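Local coordinates for ABC sugar transporter, periplasmic sugar binding protein (Legionella pneumophila subsp. pneumophila, PDB 3ROT) that probably binds a sugar in the periplasm as the solute-binding component of an ABC transporter, at residues D4-I9 with L260-Q265; K117-K122 with I191-T196; E125-A130 with Q218-S223. All coordinates share one frame; numbering follows the deposited sequence.

Interaction 1 (D4-I9 with L260-Q265); sequences DKYYLI and LMNRYQ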
# COMPACT_ATOMS: atom_id res chain seq x y z
N ASP A 4 -22.83 -16.82 16.78
CA ASP A 4 -23.57 -15.89 15.94
C ASP A 4 -22.63 -15.33 14.86
O ASP A 4 -21.44 -15.12 15.10
CB ASP A 4 -24.15 -14.74 16.77
CG ASP A 4 -25.38 -15.16 17.56
OD1 ASP A 4 -26.03 -14.27 18.14
OD2 ASP A 4 -25.70 -16.39 17.58
N LYS A 5 -23.17 -15.11 13.67
CA LYS A 5 -22.37 -14.59 12.55
C LYS A 5 -22.51 -13.08 12.33
O LYS A 5 -23.62 -12.55 12.26
CB LYS A 5 -22.74 -15.33 11.26
CG LYS A 5 -21.93 -14.88 10.07
CD LYS A 5 -20.43 -14.98 10.36
CE LYS A 5 -19.60 -14.67 9.12
NZ LYS A 5 -19.98 -15.57 7.99
N TYR A 6 -21.37 -12.41 12.21
CA TYR A 6 -21.35 -10.98 11.99
C TYR A 6 -20.46 -10.63 10.79
O TYR A 6 -19.53 -11.37 10.46
CB TYR A 6 -20.84 -10.25 13.23
CG TYR A 6 -21.77 -10.36 14.42
CD1 TYR A 6 -22.84 -9.47 14.59
CD2 TYR A 6 -21.61 -11.38 15.36
CE1 TYR A 6 -23.72 -9.60 15.66
CE2 TYR A 6 -22.48 -11.52 16.42
CZ TYR A 6 -23.53 -10.63 16.57
OH TYR A 6 -24.40 -10.78 17.63
N TYR A 7 -20.75 -9.50 10.16
CA TYR A 7 -19.99 -9.04 9.00
C TYR A 7 -19.49 -7.61 9.18
O TYR A 7 -20.18 -6.76 9.74
CB TYR A 7 -20.85 -9.08 7.74
CG TYR A 7 -21.11 -10.45 7.17
CD1 TYR A 7 -20.17 -11.09 6.36
CD2 TYR A 7 -22.32 -11.10 7.40
CE1 TYR A 7 -20.44 -12.33 5.79
CE2 TYR A 7 -22.59 -12.35 6.85
CZ TYR A 7 -21.65 -12.95 6.04
OH TYR A 7 -21.92 -14.17 5.46
N LEU A 8 -18.27 -7.36 8.70
CA LEU A 8 -17.69 -6.03 8.71
C LEU A 8 -17.36 -5.79 7.24
O LEU A 8 -16.48 -6.44 6.68
CB LEU A 8 -16.42 -5.96 9.57
CG LEU A 8 -15.59 -4.67 9.46
CD1 LEU A 8 -16.48 -3.44 9.58
CD2 LEU A 8 -14.51 -4.65 10.55
N ILE A 9 -18.08 -4.87 6.62
CA ILE A 9 -17.88 -4.61 5.21
C ILE A 9 -17.38 -3.19 4.96
O ILE A 9 -17.91 -2.23 5.52
CB ILE A 9 -19.21 -4.87 4.45
CG1 ILE A 9 -19.73 -6.26 4.83
CG2 ILE A 9 -18.98 -4.76 2.94
CD1 ILE A 9 -21.07 -6.67 4.23
N LEU A 260 -24.13 -6.88 21.82
CA LEU A 260 -24.92 -6.50 23.00
C LEU A 260 -26.39 -6.36 22.60
O LEU A 260 -27.29 -6.62 23.38
CB LEU A 260 -24.43 -5.17 23.59
CG LEU A 260 -23.05 -5.16 24.25
CD1 LEU A 260 -22.67 -3.72 24.64
CD2 LEU A 260 -23.05 -6.05 25.48
N MSE A 261 -26.60 -5.95 21.36
CA MSE A 261 -27.93 -5.77 20.84
C MSE A 261 -28.66 -7.11 20.71
O MSE A 261 -29.82 -7.24 21.10
CB MSE A 261 -27.85 -5.07 19.48
CG MSE A 261 -29.18 -4.83 18.83
SE MSE A 261 -28.98 -4.09 17.06
CE MSE A 261 -30.72 -3.24 16.96
N ASN A 262 -27.97 -8.12 20.18
CA ASN A 262 -28.57 -9.43 20.02
C ASN A 262 -28.70 -10.22 21.32
O ASN A 262 -29.72 -10.87 21.55
CB ASN A 262 -27.77 -10.26 19.00
CG ASN A 262 -27.87 -9.70 17.59
OD1 ASN A 262 -28.97 -9.42 17.10
ND2 ASN A 262 -26.74 -9.55 16.93
N ARG A 263 -27.68 -10.16 22.17
CA ARG A 263 -27.70 -10.89 23.43
C ARG A 263 -28.52 -10.28 24.56
O ARG A 263 -29.04 -11.01 25.41
CB ARG A 263 -26.28 -11.07 23.96
CG ARG A 263 -25.47 -12.12 23.25
CD ARG A 263 -24.06 -12.16 23.81
NE ARG A 263 -23.22 -13.06 23.03
CZ ARG A 263 -21.90 -13.18 23.19
NH1 ARG A 263 -21.28 -12.45 24.11
NH2 ARG A 263 -21.23 -14.04 22.45
N TYR A 264 -28.64 -8.96 24.57
CA TYR A 264 -29.34 -8.30 25.66
C TYR A 264 -30.52 -7.39 25.32
O TYR A 264 -31.07 -6.74 26.20
CB TYR A 264 -28.32 -7.53 26.48
CG TYR A 264 -27.13 -8.37 26.87
CD1 TYR A 264 -27.29 -9.56 27.58
CD2 TYR A 264 -25.83 -7.98 26.53
CE1 TYR A 264 -26.20 -10.34 27.94
CE2 TYR A 264 -24.73 -8.75 26.89
CZ TYR A 264 -24.92 -9.93 27.60
OH TYR A 264 -23.84 -10.69 27.98
N GLN A 265 -30.92 -7.37 24.05
CA GLN A 265 -32.05 -6.56 23.62
C GLN A 265 -31.85 -5.08 23.93
O GLN A 265 -32.77 -4.38 24.36
CB GLN A 265 -33.34 -7.07 24.27
CG GLN A 265 -33.73 -8.51 23.90
CD GLN A 265 -32.81 -9.57 24.50
OE1 GLN A 265 -32.62 -9.63 25.72
NE2 GLN A 265 -32.25 -10.42 23.64
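Tyr6 and Asn262 reach toward each other from opposite directions and meet at their polar ends. Each holds CG beside its backbone N, anti to the carbonyl carbon, which sends its polar end across. Asn262 ND2 donates to Tyr6 OH over 2.7 Å, with an N-H...O angle of 155°. The hydroxyl lies 15° out of the amide plane, where the N-H points, while the ring and amide planes are turned 37° from each other. ND2 comes in at the ring edge, 3.3 Å from Tyr6 CE1, so the phenol is met beside its oxygen. The same nitrogen also bonds Ser63 O, so the amide ties the end of its helix to the tyrosine and to the loop entering strand 64-67, a sheet neighbour of strand 5-9. Asparagine suits because its short side chain offers two N-H groups; tyrosine, because it spans the gap and ends in a polar atom.

Close contact is confined to this pair. Asp4 forms the looser, partly exposed margin, approaching only the aliphatic base of Asn262, with OD1 4.5 Å from CB. Asp4 OD1 and Arg263 NE, of opposite charge, stay 5.8 Å apart, and Arg263 NH2 is hydrogen-bonded to Leu32 O. The pairing joins strand 5-9, an inner strand of a parallel sheet, to the C-terminal end of helix 247-264, an arrangement characteristic of the alpha/beta lobes of periplasmic binding proteins.

Interaction 2 (K117-K122 with I191-T196); sequences KKLGEK and IIFCLT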
# COMPACT_ATOMS: atom_id res chain seq x y z
N LYS A 117 -12.62 20.96 9.67
CA LYS A 117 -12.51 22.31 10.22
C LYS A 117 -11.39 22.35 11.24
O LYS A 117 -10.57 23.26 11.24
CB LYS A 117 -13.80 22.75 10.90
CG LYS A 117 -14.99 22.88 9.98
CD LYS A 117 -16.19 23.42 10.75
CE LYS A 117 -17.42 23.55 9.86
NZ LYS A 117 -17.15 24.40 8.66
N LYS A 118 -11.38 21.35 12.12
CA LYS A 118 -10.36 21.26 13.15
C LYS A 118 -8.95 21.13 12.58
O LYS A 118 -8.00 21.72 13.10
CB LYS A 118 -10.67 20.07 14.06
CG LYS A 118 -9.51 19.66 14.95
CD LYS A 118 -9.23 20.67 16.05
CE LYS A 118 -8.03 20.23 16.87
NZ LYS A 118 -8.17 18.81 17.34
N LEU A 119 -8.80 20.38 11.50
CA LEU A 119 -7.48 20.23 10.92
C LEU A 119 -7.06 21.57 10.34
O LEU A 119 -5.93 21.99 10.51
CB LEU A 119 -7.45 19.15 9.84
CG LEU A 119 -6.02 18.83 9.39
CD1 LEU A 119 -5.15 18.53 10.62
CD2 LEU A 119 -6.03 17.64 8.42
N GLY A 120 -8.01 22.22 9.68
CA GLY A 120 -7.75 23.53 9.11
C GLY A 120 -7.29 24.52 10.17
O GLY A 120 -6.31 25.22 9.96
N GLU A 121 -7.97 24.56 11.31
CA GLU A 121 -7.61 25.48 12.39
C GLU A 121 -6.24 25.19 13.00
O GLU A 121 -5.52 26.10 13.40
CB GLU A 121 -8.67 25.45 13.50
CG GLU A 121 -10.07 25.82 13.05
CD GLU A 121 -11.11 25.63 14.15
OE1 GLU A 121 -11.10 24.56 14.80
OE2 GLU A 121 -11.93 26.54 14.36
N LYS A 122 -5.88 23.91 13.08
CA LYS A 122 -4.60 23.53 13.65
C LYS A 122 -3.44 23.92 12.72
O LYS A 122 -2.40 24.40 13.18
CB LYS A 122 -4.58 22.02 13.93
CG LYS A 122 -3.24 21.48 14.43
CD LYS A 122 -2.73 22.23 15.65
CE LYS A 122 -3.79 22.33 16.73
NZ LYS A 122 -4.36 21.00 17.04
N ILE A 191 1.51 24.78 2.26
CA ILE A 191 0.72 23.92 3.12
C ILE A 191 0.02 22.84 2.30
O ILE A 191 -0.59 23.13 1.27
CB ILE A 191 -0.36 24.68 3.90
CG1 ILE A 191 0.28 25.63 4.91
CG2 ILE A 191 -1.25 23.69 4.64
CD1 ILE A 191 -0.73 26.25 5.88
N ILE A 192 0.14 21.60 2.77
CA ILE A 192 -0.51 20.49 2.10
C ILE A 192 -1.37 19.71 3.08
O ILE A 192 -0.93 19.37 4.18
CB ILE A 192 0.49 19.53 1.44
CG1 ILE A 192 1.29 20.26 0.35
CG2 ILE A 192 -0.26 18.35 0.82
CD1 ILE A 192 2.30 19.40 -0.39
N PHE A 193 -2.61 19.47 2.68
CA PHE A 193 -3.56 18.71 3.48
C PHE A 193 -3.84 17.40 2.74
O PHE A 193 -4.33 17.43 1.61
CB PHE A 193 -4.90 19.46 3.60
CG PHE A 193 -4.87 20.65 4.50
CD1 PHE A 193 -5.15 20.52 5.86
CD2 PHE A 193 -4.60 21.92 3.98
CE1 PHE A 193 -5.17 21.63 6.69
CE2 PHE A 193 -4.63 23.04 4.81
CZ PHE A 193 -4.91 22.89 6.17
N CYS A 194 -3.54 16.27 3.37
CA CYS A 194 -3.82 14.97 2.76
C CYS A 194 -5.09 14.44 3.42
O CYS A 194 -5.14 14.29 4.64
CB CYS A 194 -2.68 13.99 3.02
SG CYS A 194 -1.11 14.47 2.27
N LEU A 195 -6.11 14.16 2.61
CA LEU A 195 -7.38 13.68 3.13
C LEU A 195 -7.31 12.27 3.72
O LEU A 195 -8.15 11.91 4.54
CB LEU A 195 -8.47 13.77 2.04
CG LEU A 195 -8.73 15.22 1.59
CD1 LEU A 195 -9.84 15.27 0.55
CD2 LEU A 195 -9.11 16.07 2.79
N THR A 196 -6.32 11.48 3.31
CA THR A 196 -6.11 10.14 3.88
C THR A 196 -4.64 9.79 3.71
O THR A 196 -3.90 10.50 3.02
CB THR A 196 -6.93 9.03 3.18
OG1 THR A 196 -6.29 8.66 1.96
CG2 THR A 196 -8.36 9.48 2.90
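Leu119 sets its CG opposite the backbone N (chi1 -171°), whereas Phe193 swings its ring beside its own N (chi1 -73°), and with these choices the two side chains run alongside each other, each heading toward the other's backbone, between helix 112-126 and strand 191-194. The branched end of the leucine lies against the CD1-CE1 bond of the ring: CD2 lies 4.0 Å from Phe193 CD1, and CG touches both CD1 and CE1. Farther out, the phenyl ring reaches the helix backbone itself. Gly120 CA sits 4.0 Å from Phe193 CE1, approaching obliquely, and with no side chain at this position the ring can come right up to the helix. Leu119 O lies in the ring plane at its edge, 3.9 Å from CE1.

Other parts of the lobe complete the surroundings: Phe193 also packs on Ala133 and Ile152, and Leu119 on Tyr241 and Met243. The helix is thus seated on the parallel sheet of an alpha/beta lobe through buried apolar groups. No hydrogen bond crosses between the segments, so shape and exclusion of water must do most of the holding, with perhaps a slight electrostatic gain where the carbonyl oxygen faces the weakly positive rim of the ring.

Interaction 3 (E125-A130 with Q218-S223); sequences ELTPSA and QPQVYS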
# COMPACT_ATOMS: atom_id res chain seq x y z
N GLU A 125 -2.63 27.47 13.00
CA GLU A 125 -1.97 27.77 14.26
C GLU A 125 -0.49 27.39 14.15
O GLU A 125 0.40 28.19 14.47
CB GLU A 125 -2.60 26.96 15.40
CG GLU A 125 -1.99 27.22 16.76
CD GLU A 125 -2.38 26.17 17.79
OE1 GLU A 125 -3.57 25.78 17.83
OE2 GLU A 125 -1.50 25.74 18.57
N LEU A 126 -0.23 26.18 13.69
CA LEU A 126 1.13 25.68 13.55
C LEU A 126 1.88 26.26 12.36
O LEU A 126 3.11 26.28 12.36
CB LEU A 126 1.11 24.15 13.46
CG LEU A 126 0.47 23.45 14.66
CD1 LEU A 126 0.57 21.94 14.49
CD2 LEU A 126 1.17 23.88 15.95
N THR A 127 1.16 26.74 11.35
CA THR A 127 1.78 27.32 10.17
C THR A 127 1.27 28.75 9.93
O THR A 127 0.51 29.01 9.00
CB THR A 127 1.50 26.45 8.91
OG1 THR A 127 2.01 25.12 9.12
CG2 THR A 127 2.17 27.05 7.68
N PRO A 128 1.69 29.70 10.80
CA PRO A 128 1.30 31.12 10.73
C PRO A 128 1.69 31.77 9.41
O PRO A 128 1.02 32.70 8.95
CB PRO A 128 2.07 31.74 11.90
CG PRO A 128 2.16 30.62 12.87
CD PRO A 128 2.52 29.45 11.99
N SER A 129 2.77 31.29 8.81
CA SER A 129 3.25 31.83 7.54
C SER A 129 2.43 31.35 6.34
O SER A 129 2.80 31.62 5.19
CB SER A 129 4.72 31.43 7.35
OG SER A 129 4.84 30.02 7.24
N ALA A 130 1.33 30.66 6.60
CA ALA A 130 0.46 30.13 5.53
C ALA A 130 0.18 31.13 4.40
O ALA A 130 -0.30 32.24 4.64
CB ALA A 130 -0.86 29.65 6.14
N GLN A 218 9.64 21.72 0.55
CA GLN A 218 9.49 21.62 2.00
C GLN A 218 8.20 22.25 2.54
O GLN A 218 8.24 23.11 3.42
CB GLN A 218 10.70 22.25 2.69
CG GLN A 218 12.01 21.53 2.41
CD GLN A 218 13.18 22.15 3.14
OE1 GLN A 218 13.60 23.26 2.82
NE2 GLN A 218 13.70 21.43 4.12
N PRO A 219 7.03 21.82 2.03
CA PRO A 219 5.77 22.39 2.52
C PRO A 219 5.40 21.81 3.89
O PRO A 219 5.93 20.78 4.30
CB PRO A 219 4.79 21.98 1.45
CG PRO A 219 5.26 20.58 1.15
CD PRO A 219 6.77 20.77 1.04
N GLN A 220 4.49 22.49 4.58
CA GLN A 220 4.02 22.03 5.88
C GLN A 220 2.88 21.09 5.55
O GLN A 220 1.98 21.46 4.81
CB GLN A 220 3.54 23.21 6.72
CG GLN A 220 4.65 24.20 6.95
CD GLN A 220 5.87 23.52 7.54
OE1 GLN A 220 5.89 23.15 8.71
NE2 GLN A 220 6.90 23.34 6.72
N VAL A 221 2.93 19.89 6.12
CA VAL A 221 1.95 18.86 5.81
C VAL A 221 1.01 18.43 6.94
O VAL A 221 1.41 18.23 8.09
CB VAL A 221 2.68 17.61 5.26
CG1 VAL A 221 1.67 16.55 4.85
CG2 VAL A 221 3.57 18.01 4.09
N TYR A 222 -0.26 18.28 6.57
CA TYR A 222 -1.30 17.88 7.51
C TYR A 222 -2.05 16.68 6.94
O TYR A 222 -2.24 16.57 5.72
CB TYR A 222 -2.24 19.07 7.74
CG TYR A 222 -1.51 20.21 8.38
CD1 TYR A 222 -1.43 20.31 9.77
CD2 TYR A 222 -0.81 21.15 7.61
CE1 TYR A 222 -0.66 21.28 10.38
CE2 TYR A 222 -0.03 22.14 8.22
CZ TYR A 222 0.04 22.20 9.61
OH TYR A 222 0.80 23.15 10.23
N SER A 223 -2.49 15.78 7.80
CA SER A 223 -3.17 14.60 7.30
C SER A 223 -4.19 13.98 8.26
O SER A 223 -4.47 14.52 9.34
CB SER A 223 -2.12 13.55 6.90
OG SER A 223 -2.70 12.53 6.10
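The Tyr222 ring meets the end of helix 112-126 and the turn that follows by its edge: Thr127 OG1 lies in the ring plane beside the hydroxyl, and Leu126 CD1 stands near that plane on the rim, 4.3 Å from CE1. Helix side chains outside the two segments, Leu119 and Ala123, also pack on the ring, as does Ile191 from the neighbouring strand. This is the alpha/beta layering of a periplasmic-binding-protein lobe, with a helix end resting on the parallel sheet to which strand 220-224 belongs.

The polar link is a hydrogen bond of 2.6 Å between Thr127 OG1 and Tyr222 OH, in which either could be the donor. Asn240 ND2 bonds Tyr222 OH as well, so the hydroxyl has two partners, Thr127 OG1 and Asn240 ND2. Threonine suits because it offers a hydroxyl and a methyl from one carbon: chi1 of -59° places OG1 beside the backbone N, within reach of the phenol, and leaves CG2 to pack 3.8 Å from Gln220 CG. Gln220 presents its aliphatic part to the threonine, its chain bends at chi2 (-53°), and its amide oxygen OE1 bonds Asn240 ND2, so one asparagine serves both strand side chains.

Thr127 also begins a type I turn that closes where Ala130 N bonds Thr127 O over 3.0 Å. Leu126, by contrast, lies at the exposed margin, and its CB rests 3.4 Å from Tyr222 OH.

Interactions 2 and 3 are neighbours, their centres 9 Å apart. Both draw on helix 112-126, and their strands lie side by side in one sheet, where Ile192 O to Tyr222 N and Cys194 N to Tyr222 O, each 2.7 Å, are probable backbone hydrogen bonds. Ile191 CD1 and Ala130 CB pack 3.4 Å apart. Interaction 1 belongs to the other sheet, across the chain's centre, with its centre 36 Å from that of interaction 2 and 43 Å from that of interaction 3. Interaction 1 thus lies in one lobe, interactions 2 and 3 in the other. In this family the sugar generally binds in the cleft between lobes; none of the three contacts includes a bound ligand.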